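Local coordinates for glutathione S-transferase family protein (Pseudomonas putida, PDB 3LXZ) that probably conjugates reduced glutathione to a wide range of hydrophobic electrophiles, as a member of the glutathione S-transferase superfamily, at residues N12-N15 with M16-A20; S117-P120 with L121-E124; P196-P199 with R200-D204. All coordinates share one frame; numbering follows the deposited sequence.

Contact 1 (N12-N15 with M16-A20); sequences NYYN and MVKLA
Tyr13 and Met16, a selenomethionine here, both place CG beside the backbone N (chi1 -77° and -67°), and the Met16 chain then runs out extended, alongside the tyrosine and pointing the same way. Its terminal methyl CE settles over one face of the Tyr13 ring, 4.2 Å from the centroid, a CH-pi contact, while SE sits obliquely to the ring in a Met-aromatic contact. The slim, unbranched methionine chain suits this place because it can lie against the ring and still meet Asn12, whose ND2 is 3.7 Å from Met16 CE. Asn12 ND2 and Tyr13 OH both bond to the carboxylate of Glu102.

One turn on, the extended chain of Lys18 passes Tyr14 at a slant, with Lys18 CD 3.9 Å from Tyr14 CE2. A water joins it to Asn15, donating to Asn15 OD1 at 2.7 Å and accepting from Lys18 NZ at 2.9 Å, while Asn15 ND2 donates to the carbonyl of Ser9. Lys18 NZ also forms salt bridges with Glu30 and Asp204, so the buried ammonium has its charge met. Beneath these side chains run ordinary helical bonds, such as Lys18 N to Tyr14 O, 2.9 Å.

Helix 12-23 links the parallel strands 3-7 and 28-32 in the beta-alpha-beta unit of the thioredoxin-like domain, packed against helices 63-73, 154-174 and 198-218, with Tyr13 close to the glutathione-binding Thr63.

Contact 2 (S117-P120 with L121-E124); sequences SVEP and LIKE
Glu119 O takes the first helical bonds from Lys123 N, at 3.1 Å, and more weakly from Ile122 N, while Glu124 N reaches Pro120 O at 3.1 Å. Glu119 stands at the N-cap of helix 120-140, and Pro120 is the first helical residue, a place that suits proline because no earlier carbonyl needs its missing N-H. The amide of Leu121, still within the first turn, is served by a water: Leu121 N donates to it at 3.0 Å, and the water in turn donates weakly to Glu119 OE1.

Lys123 bends back over the start of the helix at chi3 (-93°), which lays its CE beside Val118 O. Its ammonium goes on to a salt bridge with Glu111 of helix 109-114, whose carboxylate also accepts from Val118 N. With Lys123 replaced by an alanine, Glu111 would probably lose its positive mate, and the carbonyl of Val118 the cover of the lysine chain. Farther out lies a small apolar patch, where Ile122 CD1 lies 3.9 Å from Glu119 CB; the fit of Val118 on Ile122 is modelled too closely to be trusted in detail. Apolar groups are suited to this spot between loop and helix. Glu119 and Leu121 pack on Leu121 and Glu119 of the second subunit.

The acidic group of Glu119, at the N-cap, is probably favoured by the helix dipole, and Glu111, bound to an amide and an ammonium, ties helix 109-114 to the next helix.

Contact 3 (P196-P199 with R200-D204); sequences PHMP and RILAD
Met198, a selenomethionine, meets Leu202 one turn along the helix: the two side chains approach at a slant, with Met198 CG 3.9 Å from Leu202 CD1. CG of Met198 stands opposite the backbone N (chi1 -166°), and the chain then bends twice, bringing SE to 4.4 Å from Ile201 CG2. A long unbranched side chain suits this position, since it can curl to touch two residues of the next turn. Ile201 also lies against the preceding turn, its CD1 3.8 Å from His197 O.

Backbone bonds hold these groups in step. Ile201 N donates to His197 O at 3.2 Å, Leu202 N to Met198 O, and Ala203 N to Pro199 O. Pro199 fits the first turn, where its lack of an N-H costs little, and the amide of Arg200 is met by a water, at 2.8 Å from Arg200 N, that also donates to Pro196 O.

The outer shell is supplied by Leu19 of helix 12-23 and Phe161 of helix 154-174; Leu19 touches Met198, His197 and Ile201, while Phe161 covers Met198 and Ile201.

On another side of the helix, Arg200 NE reaches Asp204 OD2 at 2.7 Å and 165°, with the oxygen in the guanidinium plane and approached on its syn side, though 22° out of the carboxylate plane. Asp204 OD2 is shared with Lys18, and Arg200 NH2 pairs with Glu30, so the charges form a network of alternating sign that is likely to keep Asp204 ionised and bind this helix start to the N-terminal domain.

Along the chain the three contacts follow in series, each within a single helix or at its start: contact 1 on helix 12-23, contact 2 at the head of helix 120-140 and contact 3 at the head of helix 198-218. Contacts 1 and 3 are neighbours, their centres about 11 Å apart, and touch through the Lys18-Asp204 salt bridge and the packing of Leu19 and Asn15 on Ile201. They thereby join the thioredoxin-like N-terminal domain to the last helix of the all-helical C-terminal domain. Contact 2, where the second subunit packs, stands about 28 Å from contact 1 and about 33 Å from contact 3 between centres.

Contact 1 (N12-N15 with M16-A20)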
# COMPACT_ATOMS: atom_id res chain seq x y z
N ASN A 12 8.61 -13.47 -1.70
CA ASN A 12 7.68 -13.21 -2.80
C ASN A 12 7.79 -11.78 -3.38
O ASN A 12 7.84 -11.61 -4.60
CB ASN A 12 6.24 -13.58 -2.42
CG ASN A 12 5.66 -12.70 -1.30
OD1 ASN A 12 6.37 -12.22 -0.41
ND2 ASN A 12 4.35 -12.49 -1.34
N TYR A 13 7.91 -10.77 -2.51
CA TYR A 13 8.06 -9.39 -2.99
C TYR A 13 9.38 -9.22 -3.77
O TYR A 13 9.44 -8.49 -4.74
CB TYR A 13 8.04 -8.44 -1.79
CG TYR A 13 6.67 -8.17 -1.21
CD1 TYR A 13 5.77 -7.31 -1.83
CD2 TYR A 13 6.28 -8.77 0.01
CE1 TYR A 13 4.51 -7.06 -1.29
CE2 TYR A 13 5.02 -8.52 0.57
CZ TYR A 13 4.15 -7.67 -0.08
OH TYR A 13 2.91 -7.43 0.47
N TYR A 14 10.44 -9.92 -3.35
CA TYR A 14 11.71 -9.89 -4.09
C TYR A 14 11.49 -10.52 -5.47
O TYR A 14 11.95 -9.98 -6.49
CB TYR A 14 12.78 -10.66 -3.30
CG TYR A 14 14.15 -10.83 -3.97
CD1 TYR A 14 15.14 -9.85 -3.86
CD2 TYR A 14 14.48 -12.03 -4.63
CE1 TYR A 14 16.44 -10.05 -4.40
CE2 TYR A 14 15.79 -12.24 -5.20
CZ TYR A 14 16.73 -11.25 -5.08
OH TYR A 14 17.99 -11.44 -5.64
N ASN A 15 10.80 -11.66 -5.49
CA ASN A 15 10.60 -12.38 -6.76
C ASN A 15 9.80 -11.58 -7.80
O ASN A 15 10.04 -11.68 -9.01
CB ASN A 15 10.05 -13.79 -6.51
CG ASN A 15 11.14 -14.74 -6.00
OD1 ASN A 15 12.33 -14.56 -6.30
ND2 ASN A 15 10.73 -15.76 -5.25
N MSE A 16 8.89 -10.75 -7.31
CA MSE A 16 8.13 -9.83 -8.17
C MSE A 16 9.05 -8.84 -8.88
O MSE A 16 8.93 -8.68 -10.09
CB MSE A 16 7.07 -9.09 -7.33
CG MSE A 16 5.92 -9.94 -6.76
SE MSE A 16 4.99 -8.74 -5.50
CE MSE A 16 4.31 -10.03 -4.15
N VAL A 17 9.97 -8.20 -8.16
CA VAL A 17 10.92 -7.32 -8.84
C VAL A 17 11.83 -8.11 -9.78
O VAL A 17 12.06 -7.67 -10.91
CB VAL A 17 11.71 -6.48 -7.85
CG1 VAL A 17 12.68 -5.55 -8.61
CG2 VAL A 17 10.67 -5.61 -7.05
N LYS A 18 12.33 -9.24 -9.30
CA LYS A 18 13.22 -10.09 -10.10
C LYS A 18 12.57 -10.49 -11.43
O LYS A 18 13.22 -10.36 -12.51
CB LYS A 18 13.64 -11.30 -9.28
CG LYS A 18 14.56 -12.31 -9.97
CD LYS A 18 15.19 -13.21 -8.88
CE LYS A 18 16.07 -14.33 -9.45
NZ LYS A 18 16.53 -15.20 -8.33
N LEU A 19 11.29 -10.91 -11.40
CA LEU A 19 10.61 -11.23 -12.65
C LEU A 19 10.51 -10.02 -13.58
O LEU A 19 10.67 -10.17 -14.79
CB LEU A 19 9.24 -11.84 -12.40
CG LEU A 19 8.47 -12.39 -13.61
CD1 LEU A 19 9.34 -13.37 -14.43
CD2 LEU A 19 7.21 -13.07 -13.09
N ALA A 20 10.25 -8.83 -13.02
CA ALA A 20 10.09 -7.62 -13.84
C ALA A 20 11.41 -7.35 -14.57
O ALA A 20 11.41 -7.08 -15.77
CB ALA A 20 9.72 -6.40 -12.96
O HOH W 1 14.10 -16.36 -7.30

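Contact 2 (S117-P120 with L121-E124)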
# COMPACT_ATOMS: atom_id res chain seq x y z
N SER A 117 1.38 -22.28 15.06
CA SER A 117 -0.02 -21.84 15.04
C SER A 117 -0.24 -20.36 15.41
O SER A 117 0.43 -19.81 16.29
CB SER A 117 -0.92 -22.73 15.90
OG SER A 117 -1.20 -23.94 15.23
N VAL A 118 -1.19 -19.75 14.73
CA VAL A 118 -1.47 -18.34 14.86
C VAL A 118 -2.67 -18.20 15.80
O VAL A 118 -3.52 -19.09 15.88
CB VAL A 118 -1.74 -17.76 13.45
CG1 VAL A 118 -2.28 -16.38 13.53
CG2 VAL A 118 -0.46 -17.74 12.66
N GLU A 119 -2.71 -17.08 16.54
CA GLU A 119 -3.86 -16.78 17.40
C GLU A 119 -5.18 -16.88 16.64
O GLU A 119 -5.29 -16.45 15.49
CB GLU A 119 -3.72 -15.38 18.00
CG GLU A 119 -2.58 -15.23 19.00
CD GLU A 119 -2.92 -15.76 20.40
OE1 GLU A 119 -4.01 -16.38 20.59
OE2 GLU A 119 -2.09 -15.55 21.32
N PRO A 120 -6.21 -17.43 17.29
CA PRO A 120 -7.52 -17.57 16.67
C PRO A 120 -8.12 -16.24 16.20
O PRO A 120 -8.81 -16.21 15.20
CB PRO A 120 -8.37 -18.15 17.79
CG PRO A 120 -7.39 -18.94 18.58
CD PRO A 120 -6.18 -18.08 18.61
N LEU A 121 -7.87 -15.15 16.93
CA LEU A 121 -8.39 -13.84 16.52
C LEU A 121 -7.74 -13.40 15.18
O LEU A 121 -8.37 -12.75 14.34
CB LEU A 121 -8.06 -12.81 17.60
CG LEU A 121 -9.04 -11.80 18.16
CD1 LEU A 121 -10.07 -12.52 19.05
CD2 LEU A 121 -8.28 -10.69 18.94
N ILE A 122 -6.47 -13.73 15.02
CA ILE A 122 -5.72 -13.38 13.82
C ILE A 122 -6.24 -14.21 12.63
O ILE A 122 -6.37 -13.69 11.51
CB ILE A 122 -4.20 -13.56 14.04
CG1 ILE A 122 -3.66 -12.45 14.95
CG2 ILE A 122 -3.44 -13.53 12.67
CD1 ILE A 122 -2.24 -12.71 15.55
N LYS A 123 -6.57 -15.47 12.88
CA LYS A 123 -7.12 -16.35 11.82
C LYS A 123 -8.48 -15.87 11.32
O LYS A 123 -8.73 -15.79 10.09
CB LYS A 123 -7.16 -17.82 12.29
CG LYS A 123 -5.76 -18.48 12.29
CD LYS A 123 -5.83 -20.00 12.47
CE LYS A 123 -5.70 -20.42 13.93
NZ LYS A 123 -4.95 -21.73 14.06
N GLU A 124 -9.36 -15.55 12.27
CA GLU A 124 -10.69 -15.01 11.97
C GLU A 124 -10.59 -13.78 11.10
O GLU A 124 -11.32 -13.67 10.13
CB GLU A 124 -11.45 -14.65 13.25
CG GLU A 124 -11.78 -15.84 14.09
CD GLU A 124 -12.41 -15.53 15.46
OE1 GLU A 124 -12.40 -14.35 15.94
OE2 GLU A 124 -12.92 -16.51 16.04
O HOH W 2 -6.88 -14.91 19.75

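Contact 3 (P196-P199 with R200-D204)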
# COMPACT_ATOMS: atom_id res chain seq x y z
N PRO A 196 8.69 -17.92 -19.25
CA PRO A 196 10.02 -18.49 -19.51
C PRO A 196 11.06 -18.22 -18.42
O PRO A 196 12.06 -18.92 -18.35
CB PRO A 196 10.46 -17.80 -20.82
CG PRO A 196 9.44 -16.76 -21.12
CD PRO A 196 8.19 -17.13 -20.38
N HIS A 197 10.82 -17.21 -17.57
CA HIS A 197 11.77 -16.86 -16.51
C HIS A 197 11.42 -17.53 -15.19
O HIS A 197 12.21 -17.48 -14.24
CB HIS A 197 11.87 -15.33 -16.35
CG HIS A 197 12.20 -14.61 -17.63
ND1 HIS A 197 13.47 -14.59 -18.17
CD2 HIS A 197 11.43 -13.89 -18.48
CE1 HIS A 197 13.46 -13.90 -19.29
NE2 HIS A 197 12.24 -13.47 -19.51
N MSE A 198 10.26 -18.20 -15.14
CA MSE A 198 9.81 -18.82 -13.92
C MSE A 198 10.73 -19.97 -13.48
O MSE A 198 11.03 -20.07 -12.28
CB MSE A 198 8.33 -19.24 -14.01
CG MSE A 198 7.70 -19.58 -12.71
SE MSE A 198 7.62 -18.03 -11.48
CE MSE A 198 6.78 -16.76 -12.64
N PRO A 199 11.20 -20.83 -14.42
CA PRO A 199 12.10 -21.89 -13.93
C PRO A 199 13.31 -21.36 -13.12
O PRO A 199 13.62 -21.91 -12.06
CB PRO A 199 12.54 -22.62 -15.22
CG PRO A 199 11.34 -22.44 -16.16
CD PRO A 199 10.78 -21.06 -15.82
N ARG A 200 13.95 -20.29 -13.60
CA ARG A 200 15.06 -19.65 -12.90
C ARG A 200 14.66 -19.09 -11.52
O ARG A 200 15.36 -19.27 -10.54
CB ARG A 200 15.66 -18.55 -13.78
CG ARG A 200 16.27 -17.38 -13.05
CD ARG A 200 17.78 -17.50 -12.91
NE ARG A 200 18.31 -16.42 -12.05
CZ ARG A 200 18.84 -15.28 -12.49
NH1 ARG A 200 18.94 -15.01 -13.80
NH2 ARG A 200 19.28 -14.38 -11.61
N ILE A 201 13.50 -18.44 -11.44
CA ILE A 201 13.01 -17.95 -10.17
C ILE A 201 12.78 -19.07 -9.17
O ILE A 201 13.18 -18.97 -8.01
CB ILE A 201 11.76 -17.07 -10.35
CG1 ILE A 201 12.22 -15.72 -10.86
CG2 ILE A 201 11.06 -16.89 -9.02
CD1 ILE A 201 11.16 -14.96 -11.64
N LEU A 202 12.14 -20.14 -9.61
CA LEU A 202 11.85 -21.22 -8.71
C LEU A 202 13.08 -22.04 -8.32
O LEU A 202 13.16 -22.55 -7.20
CB LEU A 202 10.74 -22.11 -9.27
CG LEU A 202 9.41 -21.40 -9.55
CD1 LEU A 202 8.45 -22.42 -10.14
CD2 LEU A 202 8.84 -20.79 -8.25
N ALA A 203 14.04 -22.15 -9.24
CA ALA A 203 15.30 -22.85 -9.00
C ALA A 203 16.13 -22.09 -7.95
O ALA A 203 16.65 -22.70 -6.99
CB ALA A 203 16.11 -23.02 -10.32
N ASP A 204 16.22 -20.77 -8.13
CA ASP A 204 16.93 -19.91 -7.18
C ASP A 204 16.26 -19.96 -5.81
O ASP A 204 16.93 -20.08 -4.79
CB ASP A 204 17.05 -18.47 -7.66
CG ASP A 204 18.00 -18.31 -8.87
OD1 ASP A 204 18.71 -19.30 -9.26
OD2 ASP A 204 18.00 -17.20 -9.47
O HOH W 3 13.98 -19.52 -16.30